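Local coordinates for protein N-terminal cyanobactin protease (Planktothrix agardhii NIES-596, PDB 4H6W) that probably cleaves peptide bonds as the subtilisin-like serine protease domain of a larger enzyme that matures the cyanobactin prenylagaramide, at residues C24-D29 with N117-I122; I40-T45 with F73-S78; E148-L153 with K247-K252. All coordinates share one frame; numbering follows the deposited sequence.

All three contacts reach the seven-stranded parallel sheet of the subtilisin-like domain. Interaction 1 lies inside it, pairing strands 24-28 and 121-124. Interaction 2, nested along the chain within the loop that interaction 1 closes, joins an edge strand of the sheet, 43-46, to the end of helix 63-73; the centres are about 16 Å apart, and Phe73 touches Val25 and Val27. Interaction 3 comes later in the chain, its centre about 12 Å from that of interaction 1, and ties strand 152-156, the neighbour of 121-124, to the start of helix 250-259. Interactions 2 and 3 do not touch. The series thus runs across the sheet from its edge, past the strand leading to the predicted catalytic aspartate.

Interaction 1. Residues C24-D29 with N117-I122; sequences CVAVLD and NGANII
The flat carbonyl group of Cys24 faces two successive N-H groups, those of Asn120 and Ile121. Ile121 N comes in nearly along the C=O axis, 3.2 Å from Cys24 O. Asn120 N sits closer to Cys24 O, at 2.7 Å, but lies 27° out of the carbonyl plane. The backbone at Asn120 is not extended, and this bend lets both N-H groups turn to one oxygen. Beyond it the pairing is regular: Ala26 N donates to Ile121 O over 2.9 Å in an almost straight bond, and the CA-H of Val25 also points at that oxygen.

These strands are neighbours in the parallel sheet of the subtilisin fold, and helix 104-116 belongs to the beta-alpha-beta crossover that carries the chain from strand 88-91 over strand 24-28 to strand 121-124. Gly118, the C-prime residue of the Schellman motif closing that helix, has the positive phi that glycine accepts easily. Its O lies 3.3 Å from Cys24 CB, while Cys24 SG, anti to the backbone N at chi1 -174°, rests 3.8 Å from Ala119 CA.

The sheet's two faces are filled differently. On one, the beta-branched Val25 and Ile121, well suited to extended strands, point the same way, with Val25 CG2 4.0 Å from Ile121 CB, toward Ala235 of helix 223-243. On the other, the small Ala26 sets its CB 3.8 Å from Ala119 CB and lets Ala114 of helix 104-116 come close. Further along, the longer Leu28 reaches across with CD1 to Ile122 CG2 at 3.9 Å, and touches Leu107 and Ala110 of the same helix. Next in the chain is Asp29, predicted to belong to the charge relay system, whose OD2 is hydrogen-bonded to His64 ND1.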
# COMPACT_ATOMS: atom_id res chain seq x y z
N CYS A 24 3.85 7.14 -10.62
CA CYS A 24 4.63 5.94 -10.45
C CYS A 24 4.47 5.37 -9.06
O CYS A 24 4.60 6.08 -8.07
CB CYS A 24 6.10 6.22 -10.71
SG CYS A 24 7.04 4.69 -10.65
N VAL A 25 4.18 4.06 -9.02
CA VAL A 25 4.11 3.29 -7.78
C VAL A 25 5.21 2.24 -7.78
O VAL A 25 5.30 1.43 -8.70
CB VAL A 25 2.72 2.62 -7.60
CG1 VAL A 25 2.70 1.69 -6.40
CG2 VAL A 25 1.63 3.68 -7.44
N ALA A 26 6.06 2.26 -6.76
CA ALA A 26 7.13 1.27 -6.62
C ALA A 26 6.67 0.16 -5.69
O ALA A 26 6.10 0.44 -4.64
CB ALA A 26 8.39 1.92 -6.09
N VAL A 27 6.92 -1.09 -6.06
CA VAL A 27 6.59 -2.21 -5.19
C VAL A 27 7.89 -2.83 -4.67
O VAL A 27 8.67 -3.39 -5.44
CB VAL A 27 5.72 -3.27 -5.89
CG1 VAL A 27 5.47 -4.44 -4.95
CG2 VAL A 27 4.40 -2.67 -6.38
N LEU A 28 8.13 -2.67 -3.37
CA LEU A 28 9.32 -3.22 -2.73
C LEU A 28 8.94 -4.51 -2.03
O LEU A 28 8.32 -4.50 -0.96
CB LEU A 28 9.95 -2.22 -1.76
CG LEU A 28 10.83 -1.12 -2.35
CD1 LEU A 28 10.10 -0.26 -3.38
CD2 LEU A 28 11.38 -0.26 -1.23
N ASP A 29 9.33 -5.61 -2.65
CA ASP A 29 8.86 -6.93 -2.27
C ASP A 29 9.77 -7.98 -2.90
O ASP A 29 10.94 -7.70 -3.18
CB ASP A 29 7.42 -7.10 -2.76
CG ASP A 29 6.62 -8.04 -1.90
OD1 ASP A 29 5.78 -7.52 -1.13
OD2 ASP A 29 6.84 -9.28 -1.99
N ASN A 117 14.32 7.04 -9.02
CA ASN A 117 13.72 6.62 -10.29
C ASN A 117 12.30 7.18 -10.50
O ASN A 117 11.57 6.75 -11.40
CB ASN A 117 13.79 5.10 -10.43
CG ASN A 117 15.22 4.61 -10.71
OD1 ASN A 117 15.58 4.36 -11.87
ND2 ASN A 117 16.04 4.51 -9.65
N GLY A 118 11.93 8.13 -9.65
CA GLY A 118 10.69 8.89 -9.78
C GLY A 118 9.41 8.22 -9.31
O GLY A 118 8.35 8.46 -9.89
N ALA A 119 9.50 7.36 -8.29
CA ALA A 119 8.29 6.81 -7.69
C ALA A 119 7.58 7.91 -6.90
O ALA A 119 8.23 8.73 -6.24
CB ALA A 119 8.61 5.61 -6.81
N ASN A 120 6.25 7.96 -6.99
CA ASN A 120 5.46 8.91 -6.20
C ASN A 120 4.94 8.27 -4.92
O ASN A 120 4.78 8.94 -3.88
CB ASN A 120 4.29 9.41 -7.03
CG ASN A 120 4.74 10.13 -8.26
OD1 ASN A 120 5.33 11.21 -8.18
ND2 ASN A 120 4.49 9.54 -9.43
N ILE A 121 4.65 6.98 -5.03
CA ILE A 121 4.18 6.16 -3.93
C ILE A 121 5.09 4.95 -3.80
O ILE A 121 5.46 4.33 -4.79
CB ILE A 121 2.74 5.69 -4.18
CG1 ILE A 121 1.80 6.88 -4.12
CG2 ILE A 121 2.33 4.64 -3.17
CD1 ILE A 121 0.45 6.59 -4.72
N ILE A 122 5.46 4.63 -2.56
CA ILE A 122 6.25 3.43 -2.30
C ILE A 122 5.46 2.48 -1.42
O ILE A 122 5.11 2.84 -0.29
CB ILE A 122 7.62 3.75 -1.67
CG1 ILE A 122 8.50 4.54 -2.67
CG2 ILE A 122 8.32 2.47 -1.22
CD1 ILE A 122 9.75 5.14 -2.06

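Interaction 2. Residues I40-T45 with F73-S78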
# COMPACT_ATOMS: atom_id res chain seq x y z
N ILE A 40 -0.42 -8.02 -18.72
CA ILE A 40 -0.47 -7.77 -20.16
C ILE A 40 -1.07 -6.37 -20.41
O ILE A 40 -2.25 -6.16 -20.19
CB ILE A 40 -1.28 -8.87 -20.91
CG1 ILE A 40 -0.63 -10.25 -20.70
CG2 ILE A 40 -1.37 -8.54 -22.39
CD1 ILE A 40 -1.37 -11.42 -21.33
N GLY A 41 -0.25 -5.43 -20.87
CA GLY A 41 -0.68 -4.05 -21.03
C GLY A 41 -0.21 -3.15 -19.90
O GLY A 41 -0.24 -1.93 -20.04
N ALA A 42 0.22 -3.74 -18.78
CA ALA A 42 0.76 -2.98 -17.63
C ALA A 42 2.14 -2.41 -17.95
O ALA A 42 2.91 -3.05 -18.64
CB ALA A 42 0.85 -3.86 -16.39
N ASP A 43 2.43 -1.21 -17.47
CA ASP A 43 3.75 -0.60 -17.65
C ASP A 43 4.64 -0.85 -16.44
O ASP A 43 4.61 -0.08 -15.46
CB ASP A 43 3.60 0.90 -17.90
CG ASP A 43 4.93 1.60 -18.18
OD1 ASP A 43 6.03 0.99 -18.05
OD2 ASP A 43 4.87 2.79 -18.54
N LEU A 44 5.45 -1.90 -16.51
CA LEU A 44 6.28 -2.29 -15.38
C LEU A 44 7.75 -2.36 -15.76
O LEU A 44 8.10 -2.79 -16.86
CB LEU A 44 5.84 -3.64 -14.82
CG LEU A 44 4.40 -3.84 -14.35
CD1 LEU A 44 4.25 -5.24 -13.77
CD2 LEU A 44 3.97 -2.81 -13.32
N THR A 45 8.60 -1.96 -14.82
CA THR A 45 10.05 -2.01 -14.99
C THR A 45 10.65 -2.55 -13.71
O THR A 45 10.28 -2.12 -12.62
CB THR A 45 10.62 -0.60 -15.23
OG1 THR A 45 9.96 -0.03 -16.37
CG2 THR A 45 12.14 -0.63 -15.48
N PHE A 73 -1.67 -3.46 -10.12
CA PHE A 73 -1.50 -3.29 -11.58
C PHE A 73 -2.26 -4.29 -12.46
O PHE A 73 -2.16 -4.21 -13.68
CB PHE A 73 -0.02 -3.33 -11.97
CG PHE A 73 0.79 -2.24 -11.35
CD1 PHE A 73 0.70 -0.93 -11.82
CD2 PHE A 73 1.63 -2.50 -10.27
CE1 PHE A 73 1.43 0.08 -11.23
CE2 PHE A 73 2.37 -1.49 -9.68
CZ PHE A 73 2.27 -0.20 -10.15
N GLY A 74 -2.98 -5.23 -11.86
CA GLY A 74 -3.78 -6.18 -12.62
C GLY A 74 -4.62 -5.44 -13.65
O GLY A 74 -5.39 -4.53 -13.30
N GLN A 75 -4.45 -5.77 -14.92
CA GLN A 75 -5.18 -5.08 -15.99
C GLN A 75 -6.64 -5.49 -15.96
O GLN A 75 -6.97 -6.66 -15.74
CB GLN A 75 -4.56 -5.37 -17.36
CG GLN A 75 -3.17 -4.80 -17.56
CD GLN A 75 -3.08 -3.31 -17.29
OE1 GLN A 75 -2.44 -2.89 -16.34
NE2 GLN A 75 -3.73 -2.51 -18.12
N HIS A 76 -7.53 -4.53 -16.17
CA HIS A 76 -8.96 -4.88 -16.22
C HIS A 76 -9.27 -5.81 -17.39
O HIS A 76 -8.68 -5.70 -18.47
CB HIS A 76 -9.82 -3.62 -16.19
CG HIS A 76 -9.71 -2.88 -14.89
ND1 HIS A 76 -10.68 -2.02 -14.43
CD2 HIS A 76 -8.76 -2.93 -13.93
CE1 HIS A 76 -10.31 -1.54 -13.25
NE2 HIS A 76 -9.15 -2.08 -12.93
N ASP A 77 -10.15 -6.77 -17.12
CA ASP A 77 -10.43 -7.90 -18.02
C ASP A 77 -9.46 -9.06 -17.87
O ASP A 77 -9.75 -10.16 -18.34
CB ASP A 77 -10.55 -7.47 -19.48
CG ASP A 77 -11.60 -6.39 -19.68
OD1 ASP A 77 -12.74 -6.57 -19.18
OD2 ASP A 77 -11.28 -5.37 -20.33
N SER A 78 -8.32 -8.83 -17.22
CA SER A 78 -7.44 -9.94 -16.85
C SER A 78 -8.02 -10.66 -15.63
O SER A 78 -9.05 -10.24 -15.10
CB SER A 78 -6.05 -9.41 -16.52
OG SER A 78 -5.98 -9.05 -15.15
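An edge strand of the parallel sheet, 43-46, and the loop leading into it meet the carboxyl end of helix 63-73 through Leu44, Ala42 and Ile40 on one side and Phe73 and Gln75 on the other. Leu44 lays its CD2 methyl over one face of the Phe73 ring, 3.9 Å from the centroid and 15° off the ring normal, a CH-pi contact displaced toward CG, from which CD2 is 3.8 Å away. Leu44 has CG beside the backbone N (chi1 -57°), which brings this branch over the ring although its CB does not face it. At its far end, the same ring packs on Val25 and Val27 of strand 24-28, so an aromatic residue spans the distance from the edge strand to the interior of the sheet.

Gln75 runs alongside the loop before the strand. Its CG lies 3.1 Å from Ile40 O, and its CD stands 3.6 Å from Ala42 N. A fold at chi2 turns the amide back over this backbone, where Ala42 presents just a methyl and Gly41 adopts angles (phi 100°) that suit glycine. The loop after helix 63-73 is closed by a type II beta turn from Gln75 to Ser78: Gln75 O accepts both Ser78 N and Ser78 OG, the hydroxyl lying in the carbonyl plane at 2.7 Å from Gln75 O. Asp43 and Thr45 hydrogen-bond through their backbones to Gly89 of strand 88-91. Packing of an edge strand on the helix that carries the predicted catalytic histidine, His64, in its first turn belongs to the alpha/beta sandwich of subtilisin-like proteases.

Interaction 3. Residues E148-L153 with K247-K252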
# COMPACT_ATOMS: atom_id res chain seq x y z
N GLU A 148 11.48 14.83 1.89
CA GLU A 148 12.09 15.92 1.13
C GLU A 148 11.68 15.96 -0.34
O GLU A 148 11.72 17.02 -0.97
CB GLU A 148 13.61 15.88 1.26
CG GLU A 148 14.09 16.18 2.67
CD GLU A 148 15.56 15.85 2.91
OE1 GLU A 148 16.17 15.11 2.10
OE2 GLU A 148 16.11 16.35 3.92
N ASN A 149 11.29 14.81 -0.89
CA ASN A 149 10.97 14.72 -2.32
C ASN A 149 9.48 14.53 -2.57
O ASN A 149 9.07 14.26 -3.70
CB ASN A 149 11.76 13.59 -2.98
CG ASN A 149 13.22 13.94 -3.21
OD1 ASN A 149 13.64 14.19 -4.34
ND2 ASN A 149 14.01 13.95 -2.13
N ASN A 150 8.69 14.66 -1.51
CA ASN A 150 7.24 14.42 -1.54
C ASN A 150 6.86 13.06 -2.15
O ASN A 150 6.05 12.99 -3.08
CB ASN A 150 6.51 15.56 -2.25
CG ASN A 150 5.04 15.63 -1.87
OD1 ASN A 150 4.52 14.76 -1.15
ND2 ASN A 150 4.35 16.66 -2.36
N VAL A 151 7.47 12.00 -1.63
CA VAL A 151 7.10 10.63 -1.98
C VAL A 151 6.39 10.03 -0.78
O VAL A 151 6.89 10.14 0.34
CB VAL A 151 8.35 9.77 -2.29
CG1 VAL A 151 7.97 8.34 -2.62
CG2 VAL A 151 9.15 10.39 -3.42
N LEU A 152 5.23 9.41 -1.01
CA LEU A 152 4.47 8.75 0.07
C LEU A 152 4.84 7.27 0.25
O LEU A 152 4.66 6.46 -0.66
CB LEU A 152 2.97 8.87 -0.18
CG LEU A 152 2.01 8.21 0.82
CD1 LEU A 152 2.18 8.75 2.25
CD2 LEU A 152 0.59 8.43 0.31
N LEU A 153 5.34 6.93 1.43
CA LEU A 153 5.63 5.54 1.76
C LEU A 153 4.46 4.94 2.54
O LEU A 153 4.03 5.52 3.55
CB LEU A 153 6.94 5.41 2.54
CG LEU A 153 7.49 3.98 2.49
CD1 LEU A 153 8.98 3.95 2.21
CD2 LEU A 153 7.13 3.20 3.73
N LYS A 247 -1.67 20.02 -9.05
CA LYS A 247 -0.39 19.29 -8.92
C LYS A 247 -0.57 18.01 -8.07
O LYS A 247 -1.17 18.06 -7.00
CB LYS A 247 0.73 20.18 -8.37
CG LYS A 247 0.24 21.43 -7.65
CD LYS A 247 1.36 22.16 -6.91
CE LYS A 247 0.82 23.37 -6.15
NZ LYS A 247 1.40 23.51 -4.78
N PRO A 248 -0.08 16.87 -8.57
CA PRO A 248 -0.16 15.67 -7.75
C PRO A 248 0.65 15.87 -6.47
O PRO A 248 1.82 16.21 -6.54
CB PRO A 248 0.46 14.58 -8.64
CG PRO A 248 1.33 15.32 -9.62
CD PRO A 248 0.64 16.64 -9.84
N ASP A 249 0.02 15.71 -5.31
CA ASP A 249 0.70 15.95 -4.03
C ASP A 249 0.53 14.78 -3.05
O ASP A 249 -0.46 14.73 -2.30
CB ASP A 249 0.19 17.25 -3.43
CG ASP A 249 1.07 17.77 -2.29
OD1 ASP A 249 1.80 16.99 -1.63
OD2 ASP A 249 1.00 18.99 -2.04
N PRO A 250 1.49 13.84 -3.03
CA PRO A 250 1.34 12.61 -2.22
C PRO A 250 1.23 12.83 -0.71
O PRO A 250 0.58 12.04 -0.03
CB PRO A 250 2.58 11.79 -2.57
CG PRO A 250 2.97 12.30 -3.92
CD PRO A 250 2.70 13.77 -3.86
N GLN A 251 1.84 13.90 -0.21
CA GLN A 251 1.67 14.25 1.21
C GLN A 251 0.25 14.78 1.49
O GLN A 251 -0.29 14.49 2.55
CB GLN A 251 2.77 15.20 1.69
CG GLN A 251 4.05 14.46 2.04
CD GLN A 251 5.33 15.27 1.87
OE1 GLN A 251 5.30 16.50 1.73
NE2 GLN A 251 6.47 14.58 1.89
N LYS A 252 -0.34 15.51 0.55
CA LYS A 252 -1.75 15.90 0.63
C LYS A 252 -2.62 14.66 0.60
O LYS A 252 -3.61 14.57 1.32
CB LYS A 252 -2.18 16.79 -0.55
CG LYS A 252 -2.10 18.29 -0.36
CD LYS A 252 -3.38 18.93 -0.92
CE LYS A 252 -3.11 20.06 -1.92
NZ LYS A 252 -2.19 21.15 -1.47
O HOH W 1 6.78 11.75 2.47
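Asn150 is wedged tightly against Asp249, Pro250 and Gln251 at the beginning of helix 250-259. Its CG is anti to the backbone N (chi1 -159°), which carries the amide across to the helix end, where both polar atoms are used. OD1 accepts Gln251 N on a lone pair, at 3.0 Å from Asn150 OD1, satisfying an N-H of the first turn. ND2 donates to Asp249 OD1 over 2.7 Å; the bond is nearly straight and in the amide plane, but meets the carboxylate from above, 61° out of its plane. Asp249 is the N-cap, and its OD1 also takes a weak bond from Lys252 N. Proline suits the first helical turn, having no N-H to satisfy, and Pro250 CG presses to 3.3 Å from Asn150 O. Asparagine also tolerates the left-handed backbone here. An alanine here would probably leave Gln251 N and Asp249 OD1 each without this partner and open a gap beside the proline ring. Deeper in, Leu152 CB packs 3.8 Å from Pro250 CB.

The outer side is looser and wetter. Gln251 reaches over Asn150, and a water bridges its NE2, at 2.9 Å from the water O, to Val151 O; NE2 also donates to Gln147 O. On the exposed flank Lys252 NZ makes a long salt bridge with Asp249 OD2, 3.9 Å away.

Around this joint, Pro250 rests on Leu238 of helix 223-243, Val151 packs on Val115 of helix 104-116, and the backbone of Leu152 bonds to Asn120 and Ile122, placing strand 152-156 beside strand 121-124.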